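Local coordinates for protein 3' terminal uridylyl transferase (Trypanosoma brucei, PDB 5HZD) that adds uridines from UTP to the 3' ends of guide RNAs, ribosomal RNAs and some mRNAs in mitochondrial RNA editing of trypanosomes, at residues 212-216 with 231-237; 226-230 with 242-246. One frame throughout, in Å; residues are numbered along the deposited sequence.

Contact 1 (212-216 with 231-237); sequences RLLLE and VWWNRTS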
loop_
_atom_site.group_PDB
_atom_site.type_symbol
_atom_site.label_atom_id
_atom_site.label_comp_id
_atom_site.label_asym_id
_atom_site.label_seq_id
_atom_site.Cartn_x
_atom_site.Cartn_y
_atom_site.Cartn_z
ATOM N N ARG A 212 38.109 -2.331 25.730
ATOM C CA ARG A 212 36.954 -3.212 25.968
ATOM C C ARG A 212 35.890 -2.495 26.791
ATOM O O ARG A 212 34.695 -2.601 26.488
ATOM C CB ARG A 212 37.364 -4.533 26.664
ATOM C CG ARG A 212 38.224 -5.473 25.795
ATOM C CD ARG A 212 38.416 -6.902 26.378
ATOM N NE ARG A 212 39.095 -6.936 27.662
ATOM C CZ ARG A 212 40.424 -6.981 27.830
ATOM N NH1 ARG A 212 41.246 -6.975 26.778
ATOM N NH2 ARG A 212 40.939 -7.012 29.061
ATOM N N LEU A 213 36.310 -1.764 27.818
ATOM C CA LEU A 213 35.354 -1.027 28.649
ATOM C C LEU A 213 34.679 0.096 27.878
ATOM O O LEU A 213 33.495 0.386 28.097
ATOM C CB LEU A 213 36.018 -0.485 29.922
ATOM C CG LEU A 213 36.438 -1.555 30.933
ATOM C CD1 LEU A 213 37.237 -0.904 32.050
ATOM C CD2 LEU A 213 35.226 -2.261 31.500
ATOM N N LEU A 214 35.407 0.704 26.951
ATOM C CA LEU A 214 34.837 1.774 26.145
ATOM C C LEU A 214 33.797 1.224 25.187
ATOM O O LEU A 214 32.731 1.821 25.016
ATOM C CB LEU A 214 35.940 2.557 25.396
ATOM C CG LEU A 214 36.750 3.497 26.295
ATOM C CD1 LEU A 214 38.008 4.056 25.588
ATOM C CD2 LEU A 214 35.865 4.628 26.775
ATOM N N LEU A 215 34.080 0.091 24.543
ATOM C CA LEU A 215 33.105 -0.468 23.606
ATOM C C LEU A 215 31.845 -0.889 24.351
ATOM O O LEU A 215 30.721 -0.615 23.908
ATOM C CB LEU A 215 33.695 -1.652 22.831
ATOM C CG LEU A 215 32.780 -2.374 21.837
ATOM C CD1 LEU A 215 32.119 -1.387 20.852
ATOM C CD2 LEU A 215 33.481 -3.511 21.076
ATOM N N GLU A 216 32.023 -1.577 25.475
ATOM C CA GLU A 216 30.857 -2.011 26.252
ATOM C C GLU A 216 30.049 -0.803 26.717
ATOM O O GLU A 216 28.799 -0.832 26.715
ATOM C CB GLU A 216 31.301 -2.834 27.459
ATOM C CG GLU A 216 31.938 -4.158 27.099
ATOM C CD GLU A 216 32.491 -4.881 28.309
ATOM O OE1 GLU A 216 31.841 -4.816 29.381
ATOM O OE2 GLU A 216 33.569 -5.502 28.183
ATOM N N VAL A 231 27.363 -9.458 27.691
ATOM C CA VAL A 231 28.424 -9.033 26.794
ATOM C C VAL A 231 29.607 -9.958 27.030
ATOM O O VAL A 231 29.934 -10.244 28.192
ATOM C CB VAL A 231 28.863 -7.607 27.119
ATOM C CG1 VAL A 231 30.158 -7.296 26.425
ATOM C CG2 VAL A 231 27.787 -6.620 26.701
ATOM N N TRP A 232 30.237 -10.445 25.957
ATOM C CA TRP A 232 31.416 -11.298 26.110
ATOM C C TRP A 232 32.457 -11.166 24.986
ATOM O O TRP A 232 32.123 -10.818 23.854
ATOM C CB TRP A 232 30.999 -12.755 26.321
ATOM C CG TRP A 232 30.328 -13.448 25.152
ATOM C CD1 TRP A 232 30.895 -14.393 24.345
ATOM C CD2 TRP A 232 28.958 -13.312 24.706
ATOM N NE1 TRP A 232 29.983 -14.840 23.421
ATOM C CE2 TRP A 232 28.786 -14.197 23.617
ATOM C CE3 TRP A 232 27.865 -12.530 25.120
ATOM C CZ2 TRP A 232 27.575 -14.309 22.922
ATOM C CZ3 TRP A 232 26.655 -12.638 24.420
ATOM C CH2 TRP A 232 26.523 -13.524 23.332
ATOM N N TRP A 233 33.716 -11.434 25.309
ATOM C CA TRP A 233 34.809 -11.260 24.355
ATOM C C TRP A 233 35.478 -12.575 23.984
ATOM O O TRP A 233 35.520 -13.511 24.788
ATOM C CB TRP A 233 35.872 -10.335 24.941
ATOM C CG TRP A 233 35.451 -8.918 25.053
ATOM C CD1 TRP A 233 34.688 -8.354 26.039
ATOM C CD2 TRP A 233 35.768 -7.867 24.137
ATOM N NE1 TRP A 233 34.491 -7.015 25.779
ATOM C CE2 TRP A 233 35.156 -6.690 24.622
ATOM C CE3 TRP A 233 36.494 -7.812 22.944
ATOM C CZ2 TRP A 233 35.269 -5.461 23.964
ATOM C CZ3 TRP A 233 36.608 -6.592 22.291
ATOM C CH2 TRP A 233 35.988 -5.435 22.796
ATOM N N ASN A 234 36.025 -12.645 22.773
ATOM C CA ASN A 234 36.807 -13.822 22.406
ATOM C C ASN A 234 38.225 -13.805 22.980
ATOM O O ASN A 234 38.649 -12.827 23.610
ATOM C CB ASN A 234 36.782 -14.088 20.899
ATOM C CG ASN A 234 37.591 -13.079 20.105
ATOM O OD1 ASN A 234 38.028 -12.063 20.635
ATOM N ND2 ASN A 234 37.818 -13.379 18.833
ATOM N N ARG A 235 38.963 -14.885 22.756
ATOM C CA ARG A 235 40.201 -15.115 23.501
ATOM C C ARG A 235 41.238 -14.081 23.075
ATOM O O ARG A 235 42.103 -13.697 23.854
ATOM C CB ARG A 235 40.748 -16.545 23.274
ATOM C CG ARG A 235 39.802 -17.761 23.593
ATOM C CD ARG A 235 38.390 -17.384 24.099
ATOM N NE ARG A 235 37.262 -17.918 23.317
ATOM C CZ ARG A 235 37.089 -17.799 21.997
ATOM N NH1 ARG A 235 37.976 -17.183 21.229
ATOM N NH2 ARG A 235 36.011 -18.325 21.433
ATOM N N THR A 236 41.124 -13.623 21.828
ATOM C CA THR A 236 42.087 -12.687 21.250
ATOM C C THR A 236 41.677 -11.210 21.398
ATOM O O THR A 236 42.386 -10.315 20.911
ATOM C CB THR A 236 42.327 -12.994 19.760
ATOM O OG1 THR A 236 41.088 -13.344 19.137
ATOM C CG2 THR A 236 43.293 -14.153 19.608
ATOM N N SER A 237 40.558 -10.971 22.081
ATOM C CA SER A 237 40.065 -9.618 22.345
ATOM C C SER A 237 39.824 -8.818 21.077
ATOM O O SER A 237 40.023 -7.592 21.070
ATOM C CB SER A 237 41.036 -8.846 23.244
ATOM O OG SER A 237 41.075 -9.392 24.551
#
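This is a helix-on-sheet contact at the surface of the chain, where helix 209-223 packs over the C-terminal end of strand 228-233 and the turn that follows it. The short axes of 212-216 and 231-233 approach to 10.6 Å and run at 147°, so helix and strand point roughly opposite ways. W233 is the main contributor from the strand. Its CA-to-CB bond points toward the helix, and its indole meets three helix residues. R212 lies over one face of the six-membered ring: its CG sits 3.5 Å from the ring centroid and 14° off the ring normal, a CH-pi contact. L215 comes close with CD2 at 3.6 Å from CH2 of W233. At the indole edge, NE1 of W233 donates a hydrogen bond to OE2 of E216, 3.0 Å away. The helix packs on one face of a four-stranded antiparallel sheet; W233 also touches L203 and M240 on other strands, and L215 touches F201. Helix and sheet belong to a domain inserted between strands 174-177 and 285-288 of the nucleotidyltransferase palm, consistent with the middle domain of editing TUTases. Along the strand, V231 points to the same side as W233, and its CG1 lies 3.7 Å from CG of E216. W232, between them, points away from the helix. Past the strand, a type I turn from N234 to S237 brings the chain back. It closes with S237 N hydrogen-bonded to N234 O at 3.1 Å. S237, in the positive-phi region, places its OG 3.3 Å from NH1 of R212.

Contact 2 (226-230 with 242-246); sequences TGVQQ and ATLES
V228 overlaps L244 across a beta hairpin, with CG2 of V228 3.8 Å from CD1 of L244. The hairpin pairs strands 228-233 and 239-244 antiparallel and carries a classic beta bulge. V228 and L244 form a non-hydrogen-bonded pair, CA atoms 4.6 Å apart. Q230 and T243 form a hydrogen-bonded pair, with CA atoms 5.1 Å apart. The register slips by one between them, so Q229 and Q230 both face T243. Q229 (m, t) takes phi/psi of -92/-39, its CA-to-CB bond toward 242-246; Q230 (t, t) is extended at -157/140. T243 O accepts from both Q229 N (2.8 Å) and Q230 N (3.2 Å), and T243 N donates to Q230 O at 2.8 Å. The axes of 228-230 and 242-244 approach to 4.7 Å, with their N-to-C directions at 133°. V228 (chi1 t) and L244 (m, m) share one face of the sheet, where V228 meets helix 209-223 and L244 meets helix 247-254. Q230 and T243 (m) lie on the other. Q229 OE1 and L244 O both hydrogen-bond R197 NH1, and T243 OG1 hydrogen-bonds S198 OG. Before the strand, G227 O accepts from E245 N at 2.8 Å. S246 is an N-cap, its OG hydrogen-bonded to A249 N. E245 (p, t) reaches back to T226, whose OG1 gives a weak 3.3 Å hydrogen bond to E245 OE2.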
loop_
_atom_site.group_PDB
_atom_site.type_symbol
_atom_site.label_atom_id
_atom_site.label_comp_id
_atom_site.label_asym_id
_atom_site.label_seq_id
_atom_site.Cartn_x
_atom_site.Cartn_y
_atom_site.Cartn_z
ATOM N N THR A 226 18.597 -1.152 31.048
ATOM C CA THR A 226 18.028 -2.499 30.995
ATOM C C THR A 226 18.321 -3.204 29.673
ATOM O O THR A 226 18.025 -4.393 29.514
ATOM C CB THR A 226 16.496 -2.492 31.231
ATOM O OG1 THR A 226 15.858 -1.624 30.282
ATOM C CG2 THR A 226 16.174 -2.033 32.648
ATOM N N GLY A 227 18.918 -2.475 28.735
ATOM C CA GLY A 227 19.065 -2.970 27.376
ATOM C C GLY A 227 20.082 -4.077 27.155
ATOM O O GLY A 227 19.954 -4.857 26.225
ATOM N N VAL A 228 21.114 -4.144 27.983
ATOM C CA VAL A 228 22.166 -5.121 27.748
ATOM C C VAL A 228 22.020 -6.316 28.665
ATOM O O VAL A 228 22.090 -6.180 29.892
ATOM C CB VAL A 228 23.562 -4.524 27.976
ATOM C CG1 VAL A 228 24.598 -5.640 27.997
ATOM C CG2 VAL A 228 23.895 -3.494 26.917
ATOM N N GLN A 229 21.838 -7.498 28.087
ATOM C CA GLN A 229 21.706 -8.701 28.907
ATOM C C GLN A 229 23.025 -9.408 29.157
ATOM O O GLN A 229 23.270 -9.883 30.261
ATOM C CB GLN A 229 20.699 -9.677 28.304
ATOM C CG GLN A 229 19.270 -9.238 28.428
ATOM C CD GLN A 229 18.311 -10.324 27.964
ATOM O OE1 GLN A 229 18.736 -11.420 27.568
ATOM N NE2 GLN A 229 17.016 -10.028 28.011
ATOM N N GLN A 230 23.892 -9.460 28.149
ATOM C CA GLN A 230 25.136 -10.178 28.288
ATOM C C GLN A 230 26.118 -9.610 27.278
ATOM O O GLN A 230 25.726 -9.287 26.154
ATOM C CB GLN A 230 24.912 -11.650 27.989
ATOM C CG GLN A 230 26.157 -12.485 28.123
ATOM C CD GLN A 230 25.926 -13.944 27.794
ATOM O OE1 GLN A 230 25.041 -14.300 27.016
ATOM N NE2 GLN A 230 26.719 -14.798 28.398
ATOM N N ALA A 242 27.258 -9.359 22.023
ATOM C CA ALA A 242 26.349 -8.786 23.003
ATOM C C ALA A 242 24.950 -9.290 22.730
ATOM O O ALA A 242 24.490 -9.311 21.573
ATOM C CB ALA A 242 26.371 -7.267 22.931
ATOM N N THR A 243 24.274 -9.694 23.799
ATOM C CA THR A 243 22.859 -10.019 23.736
ATOM C C THR A 243 22.079 -8.894 24.388
ATOM O O THR A 243 22.346 -8.512 25.528
ATOM C CB THR A 243 22.562 -11.334 24.456
ATOM O OG1 THR A 243 23.243 -12.390 23.776
ATOM C CG2 THR A 243 21.060 -11.624 24.438
ATOM N N LEU A 244 21.113 -8.364 23.662
ATOM C CA LEU A 244 20.356 -7.217 24.120
ATOM C C LEU A 244 18.982 -7.710 24.538
ATOM O O LEU A 244 18.627 -8.843 24.240
ATOM C CB LEU A 244 20.235 -6.177 22.997
ATOM C CG LEU A 244 21.548 -5.491 22.576
ATOM C CD1 LEU A 244 22.360 -5.052 23.797
ATOM C CD2 LEU A 244 22.394 -6.361 21.664
ATOM N N GLU A 245 18.211 -6.855 25.201
ATOM C CA GLU A 245 16.928 -7.284 25.784
ATOM C C GLU A 245 15.852 -7.539 24.729
ATOM O O GLU A 245 14.856 -8.236 24.994
ATOM C CB GLU A 245 16.437 -6.251 26.800
ATOM C CG GLU A 245 16.014 -4.928 26.192
ATOM C CD GLU A 245 15.655 -3.888 27.241
ATOM O OE1 GLU A 245 15.634 -2.682 26.904
ATOM O OE2 GLU A 245 15.394 -4.278 28.402
ATOM N N SER A 246 16.048 -6.982 23.537
ATOM C CA SER A 246 15.056 -7.101 22.472
ATOM C C SER A 246 15.754 -6.951 21.130
ATOM O O SER A 246 16.903 -6.530 21.068
ATOM C CB SER A 246 13.994 -6.019 22.612
ATOM O OG SER A 246 14.517 -4.748 22.276
#

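Contacts 1 and 2 share strand 228-233 and lie 15 Å apart, centre to centre. Contact 2 holds the start of that strand to strand 239-244; contact 1 sets its far end against helix 209-223. Their segments alternate along the chain. The shared strand, the common sheet and direct touches make the helix and both hairpin strands one local unit. W232 CZ3 packs 3.5 Å from T243 OG1. V231 CG2 lies 4.1 Å from A242 CB. Both contacts are away from the annotated UTP, metal and zinc sites. Their centres are about 44 Å (contact 1) and 34 Å (contact 2) from the centre of the chain.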